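Local coordinates for protein Fdc1 (Candida dubliniensis, PDB 4ZAD) that probably catalyses the reversible decarboxylation of cinnamic, ferulic and p-coumaric acids to their vinyl derivatives, using a prenylated flavin cofactor, at residues L89-D94 with D104-N109; V252-C257 with D261-A266; E388-V393 with K470-C475. All coordinates share one frame; numbering follows the deposited sequence.

Contact 1: L89-D94 with D104-N109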
# COMPACT_ATOMS: atom_id res chain seq x y z
N LEU A 89 10.63 12.76 -20.46
CA LEU A 89 11.35 13.87 -21.10
C LEU A 89 12.84 13.63 -21.14
O LEU A 89 13.49 13.98 -22.12
CB LEU A 89 11.01 15.22 -20.46
CG LEU A 89 9.61 15.69 -20.90
CD1 LEU A 89 9.20 16.88 -20.06
CD2 LEU A 89 9.52 16.00 -22.42
N HIS A 90 13.38 12.97 -20.12
CA HIS A 90 14.82 12.67 -20.08
C HIS A 90 15.21 11.90 -21.30
O HIS A 90 16.32 12.02 -21.77
CB HIS A 90 15.19 11.85 -18.84
CG HIS A 90 15.43 12.66 -17.61
ND1 HIS A 90 14.43 13.32 -16.95
CD2 HIS A 90 16.57 12.89 -16.90
CE1 HIS A 90 14.93 13.93 -15.89
NE2 HIS A 90 16.23 13.70 -15.85
N LEU A 91 14.32 11.08 -21.81
CA LEU A 91 14.62 10.28 -22.97
C LEU A 91 14.12 10.96 -24.24
O LEU A 91 14.07 10.32 -25.28
CB LEU A 91 14.01 8.88 -22.80
CG LEU A 91 14.64 8.06 -21.67
CD1 LEU A 91 13.72 6.98 -21.19
CD2 LEU A 91 16.00 7.51 -22.10
N GLY A 92 13.78 12.24 -24.18
CA GLY A 92 13.18 12.93 -25.33
C GLY A 92 11.93 12.31 -25.96
O GLY A 92 11.72 12.38 -27.15
N LEU A 93 11.09 11.68 -25.14
CA LEU A 93 9.88 11.04 -25.61
C LEU A 93 8.72 11.99 -25.40
O LEU A 93 8.87 13.02 -24.76
CB LEU A 93 9.61 9.77 -24.80
CG LEU A 93 10.64 8.63 -24.75
CD1 LEU A 93 10.23 7.67 -23.68
CD2 LEU A 93 10.73 7.92 -26.09
N ASP A 94 7.55 11.63 -25.93
CA ASP A 94 6.32 12.35 -25.66
C ASP A 94 6.11 12.32 -24.15
O ASP A 94 6.17 11.27 -23.54
CB ASP A 94 5.13 11.72 -26.39
CG ASP A 94 3.78 12.46 -26.14
OD1 ASP A 94 3.41 12.68 -24.98
OD2 ASP A 94 3.08 12.81 -27.11
N ASP A 104 9.63 0.11 -21.81
CA ASP A 104 9.75 -0.68 -23.07
C ASP A 104 10.72 -0.04 -24.04
O ASP A 104 11.44 -0.73 -24.77
CB ASP A 104 8.40 -0.99 -23.77
CG ASP A 104 7.42 -1.77 -22.87
OD1 ASP A 104 7.90 -2.53 -21.99
OD2 ASP A 104 6.18 -1.58 -23.03
N PHE A 105 10.76 1.29 -24.03
CA PHE A 105 11.68 2.02 -24.88
C PHE A 105 13.16 1.73 -24.53
O PHE A 105 13.98 1.51 -25.44
CB PHE A 105 11.36 3.50 -24.83
CG PHE A 105 12.23 4.33 -25.71
CD1 PHE A 105 12.07 4.32 -27.09
CD2 PHE A 105 13.23 5.14 -25.16
CE1 PHE A 105 12.89 5.11 -27.92
CE2 PHE A 105 14.07 5.92 -25.97
CZ PHE A 105 13.89 5.91 -27.36
N LEU A 106 13.49 1.71 -23.24
CA LEU A 106 14.83 1.39 -22.77
C LEU A 106 15.15 -0.08 -23.11
O LEU A 106 16.16 -0.37 -23.71
CB LEU A 106 14.98 1.64 -21.27
CG LEU A 106 14.82 3.06 -20.73
CD1 LEU A 106 14.38 3.05 -19.24
CD2 LEU A 106 16.08 3.98 -20.93
N VAL A 107 14.30 -1.00 -22.72
CA VAL A 107 14.47 -2.39 -23.12
C VAL A 107 14.68 -2.53 -24.63
O VAL A 107 15.61 -3.20 -25.08
CB VAL A 107 13.26 -3.26 -22.64
CG1 VAL A 107 13.23 -4.62 -23.32
CG2 VAL A 107 13.30 -3.38 -21.10
N ALA A 108 13.84 -1.85 -25.41
CA ALA A 108 13.88 -1.95 -26.87
C ALA A 108 15.25 -1.56 -27.40
O ALA A 108 15.74 -2.16 -28.37
CB ALA A 108 12.83 -1.08 -27.48
N ASN A 109 15.87 -0.58 -26.75
CA ASN A 109 17.16 -0.03 -27.22
C ASN A 109 18.42 -0.64 -26.55
O ASN A 109 19.54 -0.16 -26.75
CB ASN A 109 17.13 1.50 -27.11
CG ASN A 109 16.32 2.17 -28.25
OD1 ASN A 109 16.88 2.53 -29.29
ND2 ASN A 109 15.01 2.36 -28.04

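Contact 2: V252-C257 with D261-A266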
# COMPACT_ATOMS: atom_id res chain seq x y z
N VAL A 252 26.34 11.32 -28.49
CA VAL A 252 26.57 12.37 -27.52
C VAL A 252 27.84 13.15 -27.84
O VAL A 252 28.96 12.63 -27.81
CB VAL A 252 26.66 11.86 -26.07
CG1 VAL A 252 26.78 13.07 -25.10
CG2 VAL A 252 25.44 11.00 -25.73
N PRO A 253 27.67 14.41 -28.17
CA PRO A 253 28.84 15.23 -28.37
C PRO A 253 29.65 15.43 -27.06
O PRO A 253 29.10 15.84 -26.06
CB PRO A 253 28.25 16.54 -28.87
CG PRO A 253 26.86 16.58 -28.38
CD PRO A 253 26.42 15.18 -28.16
N VAL A 254 30.94 15.12 -27.10
CA VAL A 254 31.81 15.17 -25.94
C VAL A 254 33.08 15.97 -26.22
O VAL A 254 33.55 16.09 -27.36
CB VAL A 254 32.26 13.72 -25.41
CG1 VAL A 254 31.05 12.81 -25.06
CG2 VAL A 254 33.20 12.99 -26.38
N VAL A 255 33.66 16.48 -25.14
CA VAL A 255 34.91 17.21 -25.18
C VAL A 255 35.88 16.65 -24.14
O VAL A 255 35.48 16.08 -23.12
CB VAL A 255 34.65 18.70 -24.93
CG1 VAL A 255 33.76 19.28 -26.06
CG2 VAL A 255 34.02 18.90 -23.54
N LYS A 256 37.17 16.81 -24.42
CA LYS A 256 38.21 16.39 -23.50
C LYS A 256 38.33 17.33 -22.29
O LYS A 256 38.22 18.54 -22.40
CB LYS A 256 39.54 16.33 -24.24
CG LYS A 256 40.66 15.60 -23.52
CD LYS A 256 42.03 15.89 -24.18
CE LYS A 256 43.19 16.18 -23.15
NZ LYS A 256 43.04 17.41 -22.35
N CYS A 257 38.57 16.76 -21.12
CA CYS A 257 38.85 17.61 -19.95
C CYS A 257 40.05 18.55 -20.16
O CYS A 257 40.88 18.33 -21.04
CB CYS A 257 39.07 16.75 -18.71
SG CYS A 257 37.58 15.96 -18.11
N ASP A 261 42.64 13.19 -19.58
CA ASP A 261 42.20 12.79 -20.93
C ASP A 261 40.81 12.13 -20.91
O ASP A 261 40.43 11.46 -21.87
CB ASP A 261 43.19 11.81 -21.59
CG ASP A 261 44.62 12.39 -21.79
OD1 ASP A 261 44.81 13.62 -21.92
OD2 ASP A 261 45.58 11.56 -21.84
N LEU A 262 40.05 12.30 -19.84
CA LEU A 262 38.66 11.86 -19.86
C LEU A 262 37.84 12.80 -20.78
O LEU A 262 38.15 13.99 -20.93
CB LEU A 262 38.05 11.81 -18.46
CG LEU A 262 38.69 10.91 -17.37
CD1 LEU A 262 38.14 11.20 -15.92
CD2 LEU A 262 38.52 9.47 -17.71
N GLU A 263 36.81 12.22 -21.38
CA GLU A 263 35.85 12.96 -22.20
C GLU A 263 34.56 13.13 -21.45
O GLU A 263 34.02 12.19 -20.91
CB GLU A 263 35.54 12.19 -23.49
CG GLU A 263 36.68 12.25 -24.45
CD GLU A 263 36.51 11.33 -25.63
OE1 GLU A 263 35.65 10.40 -25.56
OE2 GLU A 263 37.28 11.54 -26.61
N VAL A 264 34.04 14.34 -21.48
CA VAL A 264 32.81 14.64 -20.81
C VAL A 264 31.85 15.30 -21.79
O VAL A 264 32.28 15.79 -22.81
CB VAL A 264 33.11 15.53 -19.64
CG1 VAL A 264 34.04 14.79 -18.67
CG2 VAL A 264 33.73 16.85 -20.12
N PRO A 265 30.54 15.27 -21.51
CA PRO A 265 29.61 15.81 -22.50
C PRO A 265 29.82 17.31 -22.77
O PRO A 265 30.03 18.08 -21.84
CB PRO A 265 28.23 15.58 -21.87
CG PRO A 265 28.41 14.60 -20.75
CD PRO A 265 29.85 14.72 -20.32
N ALA A 266 29.78 17.69 -24.04
CA ALA A 266 29.84 19.10 -24.45
C ALA A 266 28.88 19.99 -23.68
O ALA A 266 29.25 21.09 -23.29
CB ALA A 266 29.56 19.23 -25.95

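Contact 3: E388-V393 with K470-C475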
# COMPACT_ATOMS: atom_id res chain seq x y z
N GLU A 388 9.62 -24.33 -7.22
CA GLU A 388 10.57 -24.45 -8.31
C GLU A 388 10.65 -23.18 -9.18
O GLU A 388 11.75 -22.81 -9.63
CB GLU A 388 10.27 -25.71 -9.12
CG GLU A 388 10.85 -26.99 -8.40
CD GLU A 388 9.90 -28.20 -8.42
OE1 GLU A 388 9.52 -28.70 -7.31
OE2 GLU A 388 9.56 -28.63 -9.55
N LEU A 389 9.52 -22.49 -9.40
CA LEU A 389 9.59 -21.23 -10.10
C LEU A 389 10.32 -20.19 -9.23
O LEU A 389 11.08 -19.39 -9.74
CB LEU A 389 8.21 -20.76 -10.56
CG LEU A 389 8.13 -19.41 -11.28
CD1 LEU A 389 8.97 -19.37 -12.49
CD2 LEU A 389 6.70 -19.18 -11.66
N SER A 390 10.11 -20.25 -7.93
CA SER A 390 10.75 -19.31 -7.03
C SER A 390 12.24 -19.53 -6.89
O SER A 390 12.99 -18.58 -6.71
CB SER A 390 10.11 -19.36 -5.66
OG SER A 390 8.75 -19.06 -5.80
N ASN A 391 12.65 -20.78 -6.90
CA ASN A 391 14.08 -21.14 -6.91
C ASN A 391 14.75 -20.63 -8.19
O ASN A 391 15.84 -20.02 -8.13
CB ASN A 391 14.21 -22.66 -6.82
CG ASN A 391 15.54 -23.11 -6.29
OD1 ASN A 391 16.59 -22.49 -6.53
ND2 ASN A 391 15.51 -24.22 -5.58
N LEU A 392 14.09 -20.84 -9.33
CA LEU A 392 14.61 -20.32 -10.59
C LEU A 392 14.71 -18.81 -10.61
O LEU A 392 15.73 -18.29 -11.04
CB LEU A 392 13.74 -20.72 -11.78
CG LEU A 392 14.44 -20.47 -13.12
CD1 LEU A 392 15.68 -21.35 -13.13
CD2 LEU A 392 13.56 -20.79 -14.33
N VAL A 393 13.65 -18.11 -10.23
CA VAL A 393 13.63 -16.67 -10.27
C VAL A 393 14.75 -16.14 -9.35
O VAL A 393 15.61 -15.41 -9.78
CB VAL A 393 12.22 -16.06 -9.87
CG1 VAL A 393 12.30 -14.51 -9.55
CG2 VAL A 393 11.17 -16.34 -10.97
N LYS A 470 16.86 -12.02 1.99
CA LYS A 470 16.00 -11.84 0.81
C LYS A 470 15.02 -13.00 0.60
O LYS A 470 15.25 -14.11 1.05
CB LYS A 470 16.81 -11.59 -0.47
CG LYS A 470 17.82 -10.45 -0.35
CD LYS A 470 18.52 -10.13 -1.70
CE LYS A 470 19.22 -8.75 -1.63
NZ LYS A 470 19.52 -8.08 -2.93
N CYS A 471 13.93 -12.73 -0.09
CA CYS A 471 12.98 -13.78 -0.36
C CYS A 471 12.24 -13.56 -1.67
O CYS A 471 12.22 -12.47 -2.18
CB CYS A 471 12.00 -13.85 0.80
SG CYS A 471 10.50 -12.96 0.54
N VAL A 472 11.68 -14.63 -2.22
CA VAL A 472 10.81 -14.56 -3.38
C VAL A 472 9.43 -15.04 -2.95
O VAL A 472 9.28 -16.19 -2.49
CB VAL A 472 11.33 -15.46 -4.49
CG1 VAL A 472 10.26 -15.61 -5.66
CG2 VAL A 472 12.70 -14.94 -4.96
N THR A 473 8.42 -14.16 -3.07
CA THR A 473 7.09 -14.42 -2.54
C THR A 473 6.15 -14.71 -3.64
O THR A 473 6.02 -13.93 -4.56
CB THR A 473 6.58 -13.21 -1.77
OG1 THR A 473 7.53 -12.84 -0.77
CG2 THR A 473 5.29 -13.51 -1.11
N THR A 474 5.47 -15.85 -3.59
CA THR A 474 4.61 -16.20 -4.73
C THR A 474 3.15 -15.92 -4.44
O THR A 474 2.57 -16.44 -3.49
CB THR A 474 4.91 -17.61 -5.33
OG1 THR A 474 3.69 -18.37 -5.53
CG2 THR A 474 5.94 -18.36 -4.50
N CYS A 475 2.56 -15.04 -5.24
CA CYS A 475 1.17 -14.62 -5.08
C CYS A 475 0.38 -15.13 -6.27
O CYS A 475 -0.26 -14.36 -6.93
CB CYS A 475 1.08 -13.11 -4.98
SG CYS A 475 1.97 -12.36 -3.54

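Contact 1: L89-D94 with D104-N109
L93 rests a single methyl on the phenyl ring of F105, a clear example of how an aliphatic branch can be fitted to an aromatic face. Its CD2 stands 3.7 Å from the centroid of the F105 ring and only 3° off the ring normal, so all six ring carbons are almost equally distant and the contact is a well-centred CH-pi interaction. The sister methyl, L93 CD1, is displaced toward the rim and comes to 4.2 Å from F105 CD2. The ring is presented by a first torsion that sets CG opposite the backbone N (chi1 -178°), which swings it off helix 99-108 toward the 89-94 segment.

The other face of the same ring is met by the amide of N109, whose ND2 lies 3.5 Å above the ring plane and displaced toward the rim. That amide is itself held in place: ND2 gives an almost straight bond (174°) of 2.9 Å to F105 O, which lies in the amide plane. N109 N also donates to this oxygen, from the opposite face of the carbonyl plane, so two donors grip one acceptor where the helix ends.

Beside this aromatic pair, L91 and L106 cross at about a right angle. Both methyls of L91 bear on L106 CD2, the nearer being L91 CD2 at 3.7 Å, while L91 CB meets F105 CE2 obliquely at 4.3 Å. L247 of helix 240-247 touches L91, F105 and L106 and joins the same apolar cluster.

G92, with its positive phi, turns the chain between the two leucines, and its N bonds to L89 O at 2.7 Å. It is the C-prime residue of a Schellman motif, the helix ending that here delivers L91 and L93 to the next helix.

Contact 2: V252-C257 with D261-A266
V255 and V264 face each other as the hydrogen-bonded pair of an antiparallel hairpin, and the ladder around them illustrates how a hairpin separates its side chains onto two faces. V255 N reaches V264 O at 2.8 Å, and V264 N returns an equal bond to V255 O; A266 N to P253 O and C257 N to L262 O extend the ladder at its two ends. On one face of the hairpin the methyls V255 CG2 and V264 CG2 meet at 4.0 Å, and C257 SG lies 3.8 Å from V264 CG1.

K256 shows the other face. Its CB leaves the strand on the side shared with E263, with CG set opposite the backbone N (chi1 -166°). CG passes L262 O at 3.9 Å; CD carries the chain on to CE, which lies 3.3 Å from D261 OD1. Bends at the last two torsions then curl the tip back, and NZ donates to C257 O at 2.7 Å. The carboxylate of D261 may still help to steady the ammonium group, but K256 NZ stays 4.2 Å from D261 OD1, beyond a salt bridge. Further along, V254 CG2 lies against the flank of E263, near its OE1.

Strand 119-120 pairs in parallel with the edge of 253-256 that faces away from 263-265, making a small three-stranded sheet. V264 and C257 pack onto strands 214-220 and 270-277 of the large antiparallel sheet, and P265 lies beside W175, a prenylated-FMN-binding residue.

Contact 3: E388-V393 with K470-C475
A helix laid against a mixed beta-sheet forms this contact of the C-terminal part of the chain, with S390 of helix 386-399 set over V472 and T474 of strand 470-475. The nearest CA atoms, those of S390 and V472, are 6.0 Å apart, a closeness consistent with the small serine side chain. S390 CB touches V472 CG1 at 3.8 Å, and S390 OG stands at the same distance from that methyl. V472 is turned so that CG1 lies opposite its own backbone N (chi1 169°), while its other branch, CG2, comes to 4.0 Å from S390 O.

The hydroxyl is the polar atom in an otherwise apolar meeting, and it is satisfied within the helix: S390 OG bonds to A386 O, one turn earlier. With its polar need met there, OG faces T474 CG2 at 3.2 Å. That is very near for an oxygen and a methyl, and T474 lies off a staggered first torsion, so the exact spacing is doubtful.

L415 and L443 of the strands on either side of 470-475 also touch S390, and V393 packs on I413, so the helix spans several strands. C471 meets V439 of the second subunit. Helix 386-399 lies on the connection from strand 369-374 to its parallel neighbour 412-417, an arrangement typical of a beta-alpha-beta crossover in an alpha/beta domain.

How the contacts relate
The three contacts illustrate how one chain changes its chemistry with its architecture. Contact 1, only partly buried, joins the turn ending one helix to the next helix through leucine and aromatic packing alone. Contact 2 is a largely buried hairpin with charged K256 and D261 exposed near the turn, and its cohesion comes mainly from backbone bonds. Contact 3 is wholly buried and the smallest in area, joining helix to sheet between segments far apart in sequence. No two share a helix or strand. Contacts 2 and 3 lie on opposite sides of the chain's centre, their centres 44 Å apart, whereas contact 1 lies nearer the middle; contact 3 alone sits away from the annotated sites.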